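Local atomic coordinates of DNA ligase (Aquifex aeolicus, PDB entry 3QWU), a protein that is a putative ATP-dependent DNA ligase, probably sealing nucleic acid breaks through an enzyme-adenylate intermediate, and binds adenosine and a calcium ion. Residues A[78-82]-A[143-147]; A[237-241]-A[280-285]; A[244-249]-A[352-358]. One frame throughout, in Å; residues are numbered along the deposited sequence.

Contact 1 of 3, residues A[78-82]-A[143-147]; sequences EEKVD and ESPPY. With CA (calcium ion), chain D; ADN (adenosine), chain C.
Asp82 and Glu143 meet at a calcium ion, at the end of an EKVD sequence that matches motif I, the KxDG signature of the nucleotidyltransferase ligases. Asp82 OD2 lies 2.6 Å from the calcium and Glu143 OE1 2.5 Å. The planes of the two carboxylates are 79° apart, each group giving one oxygen; two waters and Asp239 also bind the ion. The metal probably offsets the repulsion between two acidic groups whose oxygens come this close.

Lys80, whose counterpart in related ligases becomes adenylated, turns the other way, to the adenosine. CB starts the chain off away from residues 143-147, and Lys80 CG lies over one face of the adenine, 3.7 Å from C8. CD and CE then run on to the ribose, where the last torsion bends the chain and Lys80 NZ makes a hydrogen bond of 2.8 Å to O4' of the adenosine. The amine also forms a salt bridge with Glu214. A long, flexible lysine can thus follow the nucleoside from base to sugar. The backbone reads the base too: adenine N6 donates to Glu79 O at 2.8 Å.

Heading away from the base, Glu79 reaches the loop. With CG anti to the backbone N (chi1 177°) and the chain extended, its carboxylate arrives at the rim of the Tyr147 ring. Tyr147 OH donates to Glu79 OE2 over 2.9 Å, from above the carboxylate plane (51° out of it), while OE1 pairs with Arg213. Val81 packs alongside, CG2 near the tyrosine hydroxyl and CG1 against CG of Pro145, and CB of Pro145 lies over one face of the tyrosine. Finally, one water joins the two backbones, donating to Asp82 O and to Glu143 O over 2.9 Å each.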
ATOM      1  N   GLU A  78      17.526 -13.978  21.085  1.00 34.55           N
ATOM      2  CA  GLU A  78      18.579 -14.089  20.065  1.00 35.75           C
ATOM      3  C   GLU A  78      18.532 -12.907  19.083  1.00 34.36           C
ATOM      4  O   GLU A  78      17.478 -12.370  18.849  1.00 34.10           O
ATOM      5  CB  GLU A  78      18.402 -15.370  19.249  1.00 35.58           C
ATOM      6  CG  GLU A  78      18.680 -16.575  20.039  1.00 40.06           C
ATOM      7  CD  GLU A  78      18.642 -17.841  19.208  1.00 43.24           C
ATOM      8  OE1 GLU A  78      18.037 -17.865  18.110  1.00 45.13           O
ATOM      9  OE2 GLU A  78      19.255 -18.809  19.667  1.00 45.83           O
ATOM     10  N   GLU A  79      19.672 -12.543  18.497  1.00 33.87           N
ATOM     11  CA  GLU A  79      19.705 -11.488  17.501  1.00 33.16           C
ATOM     12  C   GLU A  79      19.080 -11.997  16.206  1.00 32.50           C
ATOM     13  O   GLU A  79      19.344 -13.113  15.778  1.00 31.10           O
ATOM     14  CB  GLU A  79      21.117 -10.997  17.193  1.00 32.84           C
ATOM     15  CG  GLU A  79      21.091  -9.908  16.066  1.00 32.82           C
ATOM     16  CD  GLU A  79      22.478  -9.431  15.598  1.00 31.68           C
ATOM     17  OE1 GLU A  79      23.477  -9.975  16.084  1.00 31.80           O
ATOM     18  OE2 GLU A  79      22.562  -8.513  14.750  1.00 28.12           O
ATOM     19  N   LYS A  80      18.242 -11.149  15.622  1.00 31.91           N
ATOM     20  CA  LYS A  80      17.675 -11.384  14.334  1.00 32.12           C
ATOM     21  C   LYS A  80      18.601 -10.689  13.294  1.00 32.23           C
ATOM     22  O   LYS A  80      18.799  -9.459  13.273  1.00 31.35           O
ATOM     23  CB  LYS A  80      16.221 -10.858  14.260  1.00 32.83           C
ATOM     24  CG  LYS A  80      15.505 -11.461  13.056  1.00 36.10           C
ATOM     25  CD  LYS A  80      14.139 -10.917  12.735  1.00 40.31           C
ATOM     26  CE  LYS A  80      13.736 -11.324  11.232  1.00 43.66           C
ATOM     27  NZ  LYS A  80      14.911 -11.334  10.165  1.00 47.66           N
ATOM     28  N   VAL A  81      19.249 -11.503  12.489  1.00 32.76           N
ATOM     29  CA  VAL A  81      20.253 -11.011  11.555  1.00 32.34           C
ATOM     30  C   VAL A  81      19.543 -10.840  10.210  1.00 32.06           C
ATOM     31  O   VAL A  81      18.795 -11.714   9.742  1.00 31.07           O
ATOM     32  CB  VAL A  81      21.457 -12.002  11.421  1.00 32.00           C
ATOM     33  CG1 VAL A  81      22.326 -11.605  10.234  1.00 31.94           C
ATOM     34  CG2 VAL A  81      22.283 -12.027  12.679  1.00 30.83           C
ATOM     35  N   ASP A  82      19.782  -9.698   9.605  1.00 32.76           N
ATOM     36  CA  ASP A  82      19.117  -9.320   8.380  1.00 33.55           C
ATOM     37  C   ASP A  82      19.922  -9.814   7.179  1.00 32.39           C
ATOM     38  O   ASP A  82      20.867  -9.177   6.731  1.00 30.98           O
ATOM     39  CB  ASP A  82      18.926  -7.817   8.340  1.00 34.61           C
ATOM     40  CG  ASP A  82      18.076  -7.371   7.149  1.00 40.26           C
ATOM     41  OD1 ASP A  82      17.304  -8.179   6.570  1.00 44.35           O
ATOM     42  OD2 ASP A  82      18.149  -6.182   6.792  1.00 50.97           O
ATOM     43  N   GLU A 143      20.835  -4.825   1.386  1.00 47.01           N
ATOM     44  CA  GLU A 143      21.255  -4.477   2.768  1.00 47.30           C
ATOM     45  C   GLU A 143      22.230  -5.481   3.381  1.00 45.94           C
ATOM     46  O   GLU A 143      22.201  -6.676   3.062  1.00 46.01           O
ATOM     47  CB  GLU A 143      20.036  -4.394   3.741  1.00 48.15           C
ATOM     48  CG  GLU A 143      19.089  -3.169   3.581  1.00 51.36           C
ATOM     49  CD  GLU A 143      18.001  -3.093   4.692  1.00 56.83           C
ATOM     50  OE1 GLU A 143      17.044  -3.917   4.680  1.00 59.10           O
ATOM     51  OE2 GLU A 143      18.099  -2.188   5.584  1.00 59.04           O
ATOM     52  N   SER A 144      23.039  -4.986   4.300  1.00 44.44           N
ATOM     53  CA  SER A 144      24.002  -5.775   5.058  1.00 43.76           C
ATOM     54  C   SER A 144      23.875  -5.427   6.531  1.00 44.11           C
ATOM     55  O   SER A 144      23.563  -4.300   6.851  1.00 44.22           O
ATOM     56  CB  SER A 144      25.423  -5.391   4.627  1.00 43.37           C
ATOM     57  OG  SER A 144      26.381  -6.328   5.064  1.00 40.50           O
ATOM     58  N   PRO A 145      24.135  -6.393   7.438  1.00 44.03           N
ATOM     59  CA  PRO A 145      24.438  -6.047   8.804  1.00 43.56           C
ATOM     60  C   PRO A 145      25.740  -5.270   8.817  1.00 44.02           C
ATOM     61  O   PRO A 145      26.608  -5.550   8.010  1.00 43.59           O
ATOM     62  CB  PRO A 145      24.649  -7.387   9.490  1.00 43.75           C
ATOM     63  CG  PRO A 145      24.122  -8.387   8.598  1.00 44.60           C
ATOM     64  CD  PRO A 145      24.132  -7.836   7.219  1.00 43.85           C
ATOM     65  N   PRO A 146      25.902  -4.324   9.756  1.00 44.66           N
ATOM     66  CA  PRO A 146      27.126  -3.522   9.724  1.00 45.76           C
ATOM     67  C   PRO A 146      28.408  -4.292   9.996  1.00 46.35           C
ATOM     68  O   PRO A 146      29.451  -3.869   9.524  1.00 47.59           O
ATOM     69  CB  PRO A 146      26.875  -2.439  10.774  1.00 46.11           C
ATOM     70  CG  PRO A 146      25.742  -2.968  11.626  1.00 44.77           C
ATOM     71  CD  PRO A 146      24.915  -3.761  10.688  1.00 45.05           C
ATOM     72  N   TYR A 147      28.333  -5.412  10.714  1.00 45.43           N
ATOM     73  CA  TYR A 147      29.540  -6.142  11.122  1.00 45.94           C
ATOM     74  C   TYR A 147      30.065  -7.147  10.064  1.00 45.16           C
ATOM     75  O   TYR A 147      30.987  -7.917  10.330  1.00 45.37           O
ATOM     76  CB  TYR A 147      29.276  -6.890  12.448  1.00 46.78           C
ATOM     77  CG  TYR A 147      27.918  -7.615  12.493  1.00 46.49           C
ATOM     78  CD1 TYR A 147      26.802  -6.992  13.061  1.00 45.51           C
ATOM     79  CD2 TYR A 147      27.757  -8.872  11.935  1.00 43.83           C
ATOM     80  CE1 TYR A 147      25.586  -7.597  13.088  1.00 46.36           C
ATOM     81  CE2 TYR A 147      26.534  -9.498  11.967  1.00 46.09           C
ATOM     82  CZ  TYR A 147      25.434  -8.856  12.546  1.00 46.12           C
ATOM     83  OH  TYR A 147      24.184  -9.465  12.579  1.00 43.45           O
TER
HETATM   84 CA    CA D 601      16.222  -4.462   7.024  1.00 84.06          CA
HETATM   85  O5' ADN C 501      10.970 -15.169   9.766  1.00 52.75           O
HETATM   86  C5' ADN C 501      12.093 -14.648  10.479  1.00 45.58           C
HETATM   87  C4' ADN C 501      13.349 -14.794   9.628  1.00 45.03           C
HETATM   88  O4' ADN C 501      14.485 -14.099  10.227  1.00 43.57           O
HETATM   89  C3' ADN C 501      13.760 -16.256   9.516  1.00 44.17           C
HETATM   90  O3' ADN C 501      13.182 -16.961   8.421  1.00 45.67           O
HETATM   91  C2' ADN C 501      15.282 -16.203   9.439  1.00 42.47           C
HETATM   92  O2' ADN C 501      15.727 -16.357   8.102  1.00 41.05           O
HETATM   93  C1' ADN C 501      15.700 -14.834   9.971  1.00 41.97           C
HETATM   94  N9  ADN C 501      16.471 -14.888  11.223  1.00 40.32           N
HETATM   95  C8  ADN C 501      17.532 -14.090  11.484  1.00 41.58           C
HETATM   96  N7  ADN C 501      18.063 -14.329  12.708  1.00 38.64           N
HETATM   97  C5  ADN C 501      17.280 -15.297  13.249  1.00 37.66           C
HETATM   98  C6  ADN C 501      17.258 -15.985  14.543  1.00 39.30           C
HETATM   99  N6  ADN C 501      18.218 -15.652  15.452  1.00 37.84           N
HETATM  100  N1  ADN C 501      16.321 -16.963  14.746  1.00 40.76           N
HETATM  101  C2  ADN C 501      15.383 -17.244  13.796  1.00 40.06           C
HETATM  102  N3  ADN C 501      15.328 -16.613  12.588  1.00 37.59           N
HETATM  103  C4  ADN C 501      16.243 -15.670  12.274  1.00 38.96           C
HETATM  104  O   HOH W   1      22.690  -9.195   4.455  1.00 32.67           O
HETATM  105  O   HOH W   2      15.449  -6.277   5.749  1.00 46.79           O
HETATM  106  O   HOH W   3      14.398  -5.353   7.975  1.00 40.16           O

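Contact 2 of 3, residues A[237-241]-A[280-285]; sequences LMDIK and ELGRAF. With CA (calcium ion), chain D.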
ATOM      1  N   LEU A 237      12.285   1.437   9.291  1.00 29.45           N
ATOM      2  CA  LEU A 237      12.538   2.557   8.414  1.00 30.10           C
ATOM      3  C   LEU A 237      13.361   2.168   7.141  1.00 30.40           C
ATOM      4  O   LEU A 237      12.965   2.468   6.026  1.00 30.37           O
ATOM      5  CB  LEU A 237      13.222   3.673   9.184  1.00 29.46           C
ATOM      6  CG  LEU A 237      12.315   4.386  10.163  1.00 30.83           C
ATOM      7  CD1 LEU A 237      13.157   5.235  11.121  1.00 32.54           C
ATOM      8  CD2 LEU A 237      11.260   5.197   9.422  1.00 28.11           C
ATOM      9  N   MET A 238      14.493   1.505   7.350  1.00 31.48           N
ATOM     10  CA  MET A 238      15.405   1.133   6.286  1.00 32.68           C
ATOM     11  C   MET A 238      14.683   0.200   5.283  1.00 31.59           C
ATOM     12  O   MET A 238      14.935   0.265   4.101  1.00 31.85           O
ATOM     13  CB  MET A 238      16.607   0.369   6.854  1.00 32.81           C
ATOM     14  CG  MET A 238      17.905   1.059   7.006  1.00 41.33           C
ATOM     15  SD  MET A 238      18.458   2.268   5.725  1.00 53.35           S
ATOM     16  CE  MET A 238      17.744   3.778   6.467  1.00 51.25           C
ATOM     17  N   ASP A 239      13.826  -0.684   5.766  1.00 30.76           N
ATOM     18  CA  ASP A 239      13.046  -1.497   4.829  1.00 31.65           C
ATOM     19  C   ASP A 239      12.213  -0.620   3.930  1.00 32.71           C
ATOM     20  O   ASP A 239      12.181  -0.877   2.729  1.00 33.81           O
ATOM     21  CB  ASP A 239      12.149  -2.521   5.493  1.00 30.71           C
ATOM     22  CG  ASP A 239      12.935  -3.670   6.083  1.00 30.91           C
ATOM     23  OD1 ASP A 239      14.119  -3.860   5.733  1.00 29.27           O
ATOM     24  OD2 ASP A 239      12.355  -4.379   6.905  1.00 32.46           O
ATOM     25  N   ILE A 240      11.576   0.423   4.477  1.00 32.55           N
ATOM     26  CA  ILE A 240      10.717   1.225   3.637  1.00 32.77           C
ATOM     27  C   ILE A 240      11.590   1.869   2.577  1.00 32.83           C
ATOM     28  O   ILE A 240      11.318   1.754   1.397  1.00 32.41           O
ATOM     29  CB  ILE A 240       9.902   2.242   4.445  1.00 33.20           C
ATOM     30  CG1 ILE A 240       9.008   1.509   5.415  1.00 32.74           C
ATOM     31  CG2 ILE A 240       9.068   3.057   3.508  1.00 33.05           C
ATOM     32  CD1 ILE A 240       8.160   2.390   6.276  1.00 32.20           C
ATOM     33  N   LYS A 241      12.702   2.452   3.001  1.00 33.42           N
ATOM     34  CA  LYS A 241      13.618   3.140   2.075  1.00 34.62           C
ATOM     35  C   LYS A 241      14.236   2.274   1.009  1.00 35.20           C
ATOM     36  O   LYS A 241      14.255   2.660  -0.171  1.00 35.32           O
ATOM     37  CB  LYS A 241      14.750   3.807   2.853  1.00 35.37           C
ATOM     38  CG  LYS A 241      15.961   4.292   2.018  1.00 40.91           C
ATOM     39  CD  LYS A 241      16.094   5.795   1.926  1.00 45.58           C
ATOM     40  CE  LYS A 241      17.349   6.237   1.150  1.00 48.51           C
ATOM     41  NZ  LYS A 241      18.101   7.349   1.907  1.00 54.66           N
ATOM     42  N   GLU A 280      11.954  11.118   9.856  1.00 33.59           N
ATOM     43  CA  GLU A 280      12.565   9.891   9.390  1.00 32.70           C
ATOM     44  C   GLU A 280      11.595   9.054   8.560  1.00 31.05           C
ATOM     45  O   GLU A 280      11.962   8.583   7.462  1.00 30.60           O
ATOM     46  CB  GLU A 280      13.185   9.129  10.562  1.00 33.18           C
ATOM     47  CG  GLU A 280      14.502   9.767  11.060  1.00 36.22           C
ATOM     48  CD  GLU A 280      14.810   9.504  12.572  1.00 43.24           C
ATOM     49  OE1 GLU A 280      14.413   8.428  13.060  1.00 45.32           O
ATOM     50  OE2 GLU A 280      15.459  10.375  13.272  1.00 48.18           O
ATOM     51  N   LEU A 281      10.341   8.909   8.997  1.00 29.60           N
ATOM     52  CA  LEU A 281       9.396   8.149   8.158  1.00 28.35           C
ATOM     53  C   LEU A 281       9.213   8.802   6.733  1.00 27.76           C
ATOM     54  O   LEU A 281       9.197   8.106   5.740  1.00 27.26           O
ATOM     55  CB  LEU A 281       8.065   7.846   8.893  1.00 27.47           C
ATOM     56  CG  LEU A 281       7.002   7.157   7.989  1.00 27.84           C
ATOM     57  CD1 LEU A 281       7.451   5.795   7.429  1.00 24.54           C
ATOM     58  CD2 LEU A 281       5.632   7.049   8.691  1.00 27.07           C
ATOM     59  N   GLY A 282       9.112  10.131   6.671  1.00 27.37           N
ATOM     60  CA  GLY A 282       9.042  10.899   5.444  1.00 27.36           C
ATOM     61  C   GLY A 282      10.249  10.671   4.543  1.00 28.63           C
ATOM     62  O   GLY A 282      10.127  10.453   3.329  1.00 26.53           O
ATOM     63  N   ARG A 283      11.435  10.720   5.139  1.00 30.33           N
ATOM     64  CA  ARG A 283      12.679  10.449   4.401  1.00 30.60           C
ATOM     65  C   ARG A 283      12.754   9.071   3.902  1.00 29.52           C
ATOM     66  O   ARG A 283      13.248   8.835   2.851  1.00 31.32           O
ATOM     67  CB  ARG A 283      13.902  10.726   5.279  1.00 31.24           C
ATOM     68  CG  ARG A 283      14.159  12.202   5.388  1.00 33.32           C
ATOM     69  CD  ARG A 283      15.434  12.488   6.144  1.00 37.37           C
ATOM     70  NE  ARG A 283      15.727  13.915   6.061  1.00 39.82           N
ATOM     71  CZ  ARG A 283      16.231  14.534   4.992  1.00 45.54           C
ATOM     72  NH1 ARG A 283      16.545  13.865   3.860  1.00 42.72           N
ATOM     73  NH2 ARG A 283      16.421  15.856   5.053  1.00 49.34           N
ATOM     74  N   ALA A 284      12.306   8.117   4.670  1.00 29.53           N
ATOM     75  CA  ALA A 284      12.327   6.787   4.190  1.00 28.38           C
ATOM     76  C   ALA A 284      11.548   6.697   2.859  1.00 29.95           C
ATOM     77  O   ALA A 284      12.075   6.154   1.915  1.00 30.28           O
ATOM     78  CB  ALA A 284      11.788   5.869   5.222  1.00 27.78           C
ATOM     79  N   PHE A 285      10.326   7.227   2.762  1.00 30.81           N
ATOM     80  CA  PHE A 285       9.589   7.148   1.505  1.00 31.08           C
ATOM     81  C   PHE A 285      10.147   8.099   0.473  1.00 33.07           C
ATOM     82  O   PHE A 285      10.342   7.752  -0.680  1.00 34.05           O
ATOM     83  CB  PHE A 285       8.137   7.522   1.678  1.00 31.65           C
ATOM     84  CG  PHE A 285       7.295   6.471   2.356  1.00 31.31           C
ATOM     85  CD1 PHE A 285       6.920   5.313   1.682  1.00 32.06           C
ATOM     86  CD2 PHE A 285       6.826   6.662   3.614  1.00 29.76           C
ATOM     87  CE1 PHE A 285       6.134   4.374   2.277  1.00 30.91           C
ATOM     88  CE2 PHE A 285       6.065   5.685   4.209  1.00 33.12           C
ATOM     89  CZ  PHE A 285       5.704   4.559   3.513  1.00 31.09           C
TER
HETATM   90 CA    CA D 601      16.222  -4.462   7.024  1.00 84.06          CA
HETATM   91  O   HOH W   3      14.398  -5.353   7.975  1.00 40.16           O
HETATM   92  O   HOH W   2      15.449  -6.277   5.749  1.00 46.79           O
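Lys241 and Ala284 bring their CA atoms to 4.4 Å, unusually close for two helices, and CA of Lys241 points a C-H at Ala284 O, 3.4 Å away. This is a near-parallel helix pair, helix 233-242 beside helix 276-299, their local axes 27° apart. The small alanine permits it: its CB tucks under the backbone O of Leu237 and beside CB of Ile240.

Branched apolar chains fill in around this point. Leu237 spreads its two methyls, CD1 over CB of Glu280 and CD2 against CA of Leu281. Ile240 points CD1 at Leu281 CD1, while CG2, anti to the backbone N, sits over the face of the Phe285 ring in a CH-pi contact, 3.6 Å from the centroid and 18° off the normal. Phe285 also meets its own counterpart on the second subunit, so an alanine here would probably leave the Ile240 methyl without its aromatic cover and open a gap at the subunit interface. Helix 233-242 uses another side for metal: Asp239, turned away from the pair, binds the calcium ion through OD1 at 2.5 Å.

Contact 3 of 3, residues A[244-249]-A[352-358]; sequences AKNMLQ and FLNMTGL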
ATOM      1  N   ALA A 244      11.970   1.216  -2.051  1.00 40.27           N
ATOM      2  CA  ALA A 244      11.352   2.217  -2.929  1.00 41.06           C
ATOM      3  C   ALA A 244      11.240   1.717  -4.380  1.00 41.75           C
ATOM      4  O   ALA A 244      10.199   1.836  -4.972  1.00 42.11           O
ATOM      5  CB  ALA A 244      12.134   3.520  -2.894  1.00 40.37           C
ATOM      6  N   LYS A 245      12.329   1.192  -4.945  1.00 41.73           N
ATOM      7  CA  LYS A 245      12.375   0.815  -6.367  1.00 43.05           C
ATOM      8  C   LYS A 245      11.406  -0.326  -6.668  1.00 44.81           C
ATOM      9  O   LYS A 245      11.016  -0.577  -7.816  1.00 43.95           O
ATOM     10  CB  LYS A 245      13.801   0.452  -6.760  1.00 42.25           C
ATOM     11  CG  LYS A 245      14.695   1.684  -6.798  1.00 41.72           C
ATOM     12  CD  LYS A 245      16.164   1.363  -6.940  1.00 42.03           C
ATOM     13  CE  LYS A 245      17.050   2.595  -7.132  1.00 40.48           C
ATOM     14  NZ  LYS A 245      18.441   2.181  -7.463  1.00 40.95           N
ATOM     15  N   ASN A 246      10.940  -0.907  -5.569  1.00 46.28           N
ATOM     16  CA  ASN A 246      10.241  -2.162  -5.501  1.00 48.14           C
ATOM     17  C   ASN A 246       8.794  -1.944  -5.279  1.00 48.53           C
ATOM     18  O   ASN A 246       8.067  -2.897  -5.096  1.00 48.41           O
ATOM     19  CB  ASN A 246      10.777  -2.895  -4.249  1.00 48.52           C
ATOM     20  CG  ASN A 246      11.023  -4.324  -4.487  1.00 52.21           C
ATOM     21  OD1 ASN A 246      12.050  -4.850  -4.020  1.00 57.46           O
ATOM     22  ND2 ASN A 246      10.122  -4.984  -5.256  1.00 52.67           N
ATOM     23  N   MET A 247       8.372  -0.681  -5.260  1.00 50.23           N
ATOM     24  CA  MET A 247       7.025  -0.310  -4.782  1.00 51.81           C
ATOM     25  C   MET A 247       5.845  -0.805  -5.589  1.00 53.76           C
ATOM     26  O   MET A 247       4.741  -0.749  -5.086  1.00 53.86           O
ATOM     27  CB  MET A 247       6.866   1.202  -4.646  1.00 52.04           C
ATOM     28  CG  MET A 247       7.000   1.686  -3.257  1.00 53.87           C
ATOM     29  SD  MET A 247       6.781   3.467  -3.163  1.00 59.73           S
ATOM     30  CE  MET A 247       7.804   3.738  -1.682  1.00 51.23           C
ATOM     31  N   LEU A 248       6.035  -1.213  -6.837  1.00 55.49           N
ATOM     32  CA  LEU A 248       4.880  -1.619  -7.631  1.00 58.23           C
ATOM     33  C   LEU A 248       4.557  -3.079  -7.294  1.00 60.24           C
ATOM     34  O   LEU A 248       3.415  -3.504  -7.386  1.00 61.02           O
ATOM     35  CB  LEU A 248       5.118  -1.367  -9.128  1.00 58.82           C
ATOM     36  CG  LEU A 248       5.376   0.109  -9.534  1.00 57.98           C
ATOM     37  CD1 LEU A 248       5.597   0.249 -11.033  1.00 57.00           C
ATOM     38  CD2 LEU A 248       4.244   1.037  -9.091  1.00 57.29           C
ATOM     39  N   GLN A 249       5.558  -3.793  -6.793  1.00 61.68           N
ATOM     40  CA  GLN A 249       5.406  -5.173  -6.338  1.00 63.75           C
ATOM     41  C   GLN A 249       5.048  -5.266  -4.831  1.00 64.42           C
ATOM     42  O   GLN A 249       5.630  -6.083  -4.127  1.00 64.63           O
ATOM     43  CB  GLN A 249       6.732  -5.962  -6.584  1.00 63.62           C
ATOM     44  CG  GLN A 249       7.652  -5.478  -7.743  1.00 64.92           C
ATOM     45  CD  GLN A 249       7.049  -5.632  -9.161  1.00 69.13           C
ATOM     46  OE1 GLN A 249       6.753  -4.636  -9.834  1.00 70.40           O
ATOM     47  NE2 GLN A 249       6.906  -6.876  -9.625  1.00 70.91           N
ATOM     48  N   PHE A 352      13.867  -2.942 -12.569  1.00 42.20           N
ATOM     49  CA  PHE A 352      12.424  -2.871 -12.298  1.00 42.09           C
ATOM     50  C   PHE A 352      11.685  -2.189 -13.458  1.00 43.37           C
ATOM     51  O   PHE A 352      11.619  -0.951 -13.528  1.00 43.60           O
ATOM     52  CB  PHE A 352      12.199  -2.085 -10.992  1.00 41.89           C
ATOM     53  CG  PHE A 352      12.837  -2.741  -9.789  1.00 41.81           C
ATOM     54  CD1 PHE A 352      12.129  -3.656  -9.023  1.00 42.58           C
ATOM     55  CD2 PHE A 352      14.176  -2.509  -9.486  1.00 42.65           C
ATOM     56  CE1 PHE A 352      12.739  -4.293  -7.946  1.00 44.50           C
ATOM     57  CE2 PHE A 352      14.791  -3.146  -8.418  1.00 42.33           C
ATOM     58  CZ  PHE A 352      14.079  -4.011  -7.636  1.00 42.46           C
ATOM     59  N   LEU A 353      11.111  -3.001 -14.347  1.00 43.87           N
ATOM     60  CA  LEU A 353      10.567  -2.531 -15.620  1.00 44.98           C
ATOM     61  C   LEU A 353       9.333  -1.680 -15.444  1.00 44.23           C
ATOM     62  O   LEU A 353       9.099  -0.753 -16.225  1.00 43.34           O
ATOM     63  CB  LEU A 353      10.168  -3.712 -16.538  1.00 46.57           C
ATOM     64  CG  LEU A 353      11.127  -4.472 -17.465  1.00 48.22           C
ATOM     65  CD1 LEU A 353      12.632  -4.243 -17.235  1.00 48.75           C
ATOM     66  CD2 LEU A 353      10.783  -5.956 -17.331  1.00 48.91           C
ATOM     67  N   ASN A 354       8.525  -2.032 -14.452  1.00 43.06           N
ATOM     68  CA  ASN A 354       7.291  -1.303 -14.211  1.00 43.33           C
ATOM     69  C   ASN A 354       7.546   0.033 -13.551  1.00 41.49           C
ATOM     70  O   ASN A 354       6.990   1.025 -13.956  1.00 43.24           O
ATOM     71  CB  ASN A 354       6.254  -2.170 -13.482  1.00 43.48           C
ATOM     72  CG  ASN A 354       5.681  -3.302 -14.417  1.00 47.57           C
ATOM     73  OD1 ASN A 354       5.229  -4.365 -13.958  1.00 47.76           O
ATOM     74  ND2 ASN A 354       5.761  -3.071 -15.728  1.00 49.51           N
ATOM     75  N   MET A 355       8.449   0.087 -12.600  1.00 39.59           N
ATOM     76  CA  MET A 355       8.840   1.360 -12.039  1.00 38.17           C
ATOM     77  C   MET A 355       9.491   2.189 -13.107  1.00 38.46           C
ATOM     78  O   MET A 355       9.216   3.400 -13.196  1.00 39.38           O
ATOM     79  CB  MET A 355       9.823   1.194 -10.878  1.00 36.73           C
ATOM     80  CG  MET A 355      10.113   2.471 -10.151  1.00 37.29           C
ATOM     81  SD  MET A 355       8.583   3.237  -9.510  1.00 42.70           S
ATOM     82  CE  MET A 355       8.588   2.515  -7.862  1.00 38.03           C
ATOM     83  N   THR A 356      10.348   1.537 -13.902  1.00 37.49           N
ATOM     84  CA  THR A 356      11.051   2.172 -15.004  1.00 37.25           C
ATOM     85  C   THR A 356      10.069   2.818 -15.967  1.00 38.13           C
ATOM     86  O   THR A 356      10.170   4.038 -16.220  1.00 38.38           O
ATOM     87  CB  THR A 356      12.032   1.189 -15.720  1.00 37.45           C
ATOM     88  OG1 THR A 356      13.126   0.894 -14.830  1.00 38.00           O
ATOM     89  CG2 THR A 356      12.600   1.822 -17.058  1.00 35.45           C
ATOM     90  N   GLY A 357       9.108   2.037 -16.471  1.00 38.47           N
ATOM     91  CA  GLY A 357       8.039   2.577 -17.367  1.00 39.41           C
ATOM     92  C   GLY A 357       7.140   3.636 -16.699  1.00 38.79           C
ATOM     93  O   GLY A 357       6.733   4.606 -17.305  1.00 39.79           O
ATOM     94  N   LEU A 358       6.833   3.482 -15.416  1.00 37.92           N
ATOM     95  CA  LEU A 358       5.956   4.444 -14.757  1.00 36.66           C
ATOM     96  C   LEU A 358       6.662   5.795 -14.617  1.00 35.60           C
ATOM     97  O   LEU A 358       6.120   6.828 -14.952  1.00 35.83           O
ATOM     98  CB  LEU A 358       5.546   3.909 -13.392  1.00 36.30           C
ATOM     99  CG  LEU A 358       4.658   4.845 -12.497  1.00 36.45           C
ATOM    100  CD1 LEU A 358       3.386   5.173 -13.251  1.00 34.53           C
ATOM    101  CD2 LEU A 358       4.360   4.105 -11.178  1.00 34.38           C
TER
HETATM  102  O   HOH W   4       9.009  -2.739 -11.239  1.00 29.01           O
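Within the C-terminal region, the loop after helix 233-242 packs on the start of helix 353-363, with Phe352 at the N-cap position and Met355 one turn inside meeting Lys245. The carbonyl of Lys245 points over one face of the Phe352 ring, its O 3.4 Å from CG, and the CB of Lys245 lies near the CD2 side. The Asn246 amide crosses the ring at CE1, its plane 62° from the ring's. A flat phenyl suits this place because it offers a broad apolar surface on which the Lys245 backbone and the Asn246 amide can lie.

Met355 reaches further in. Its CG stands anti to the backbone N (chi1 -172°), and the bends beyond carry Met355 CE against Ala244 O and to 3.9 Å from Met247 CB; an unbranched, flexible chain can fit so uneven a surface. Leu248 lays its CD2 against Leu358 CD2 at 3.7 Å, one helical turn on, and Leu358 packs in turn on Leu260 of the second subunit.

Polar links are few. A water donates to Gln249 OE1 at 3.3 Å and accepts from Met355 N at 3.2 Å, serving a first-turn N-H that has no helical carbonyl before it. At the helix start, Thr356 OG1 donates back to the N-cap carbonyl, Phe352 O, over 2.7 Å, and Thr356 N shares that acceptor. The lysine's ammonium group leaves the contact for Tyr303 O. Between loop and helix, therefore, cohesion comes mainly from apolar burial, with one water as the polar bridge, and alignment probably depends on side-chain fit more than on directed bonds.

Contact 1 lies nearest the middle of the chain, about 10 Å from its centre, while contacts 2 and 3 lie about 19 and 21 Å out; all three are partly buried. Charge and ligands rule the first, whereas the other two are chiefly apolar. The calcium ion ties contact 1 to contact 2: one helix supplies a metal ligand from one side and an apolar surface from another. Contacts 2 and 3 take successive parts of the chain, helix 233-242 and the loop after it, and they touch where CE of Met247 reaches Phe285 CD1, 3.8 Å away. Both also border the second subunit, which contact 1 does not touch.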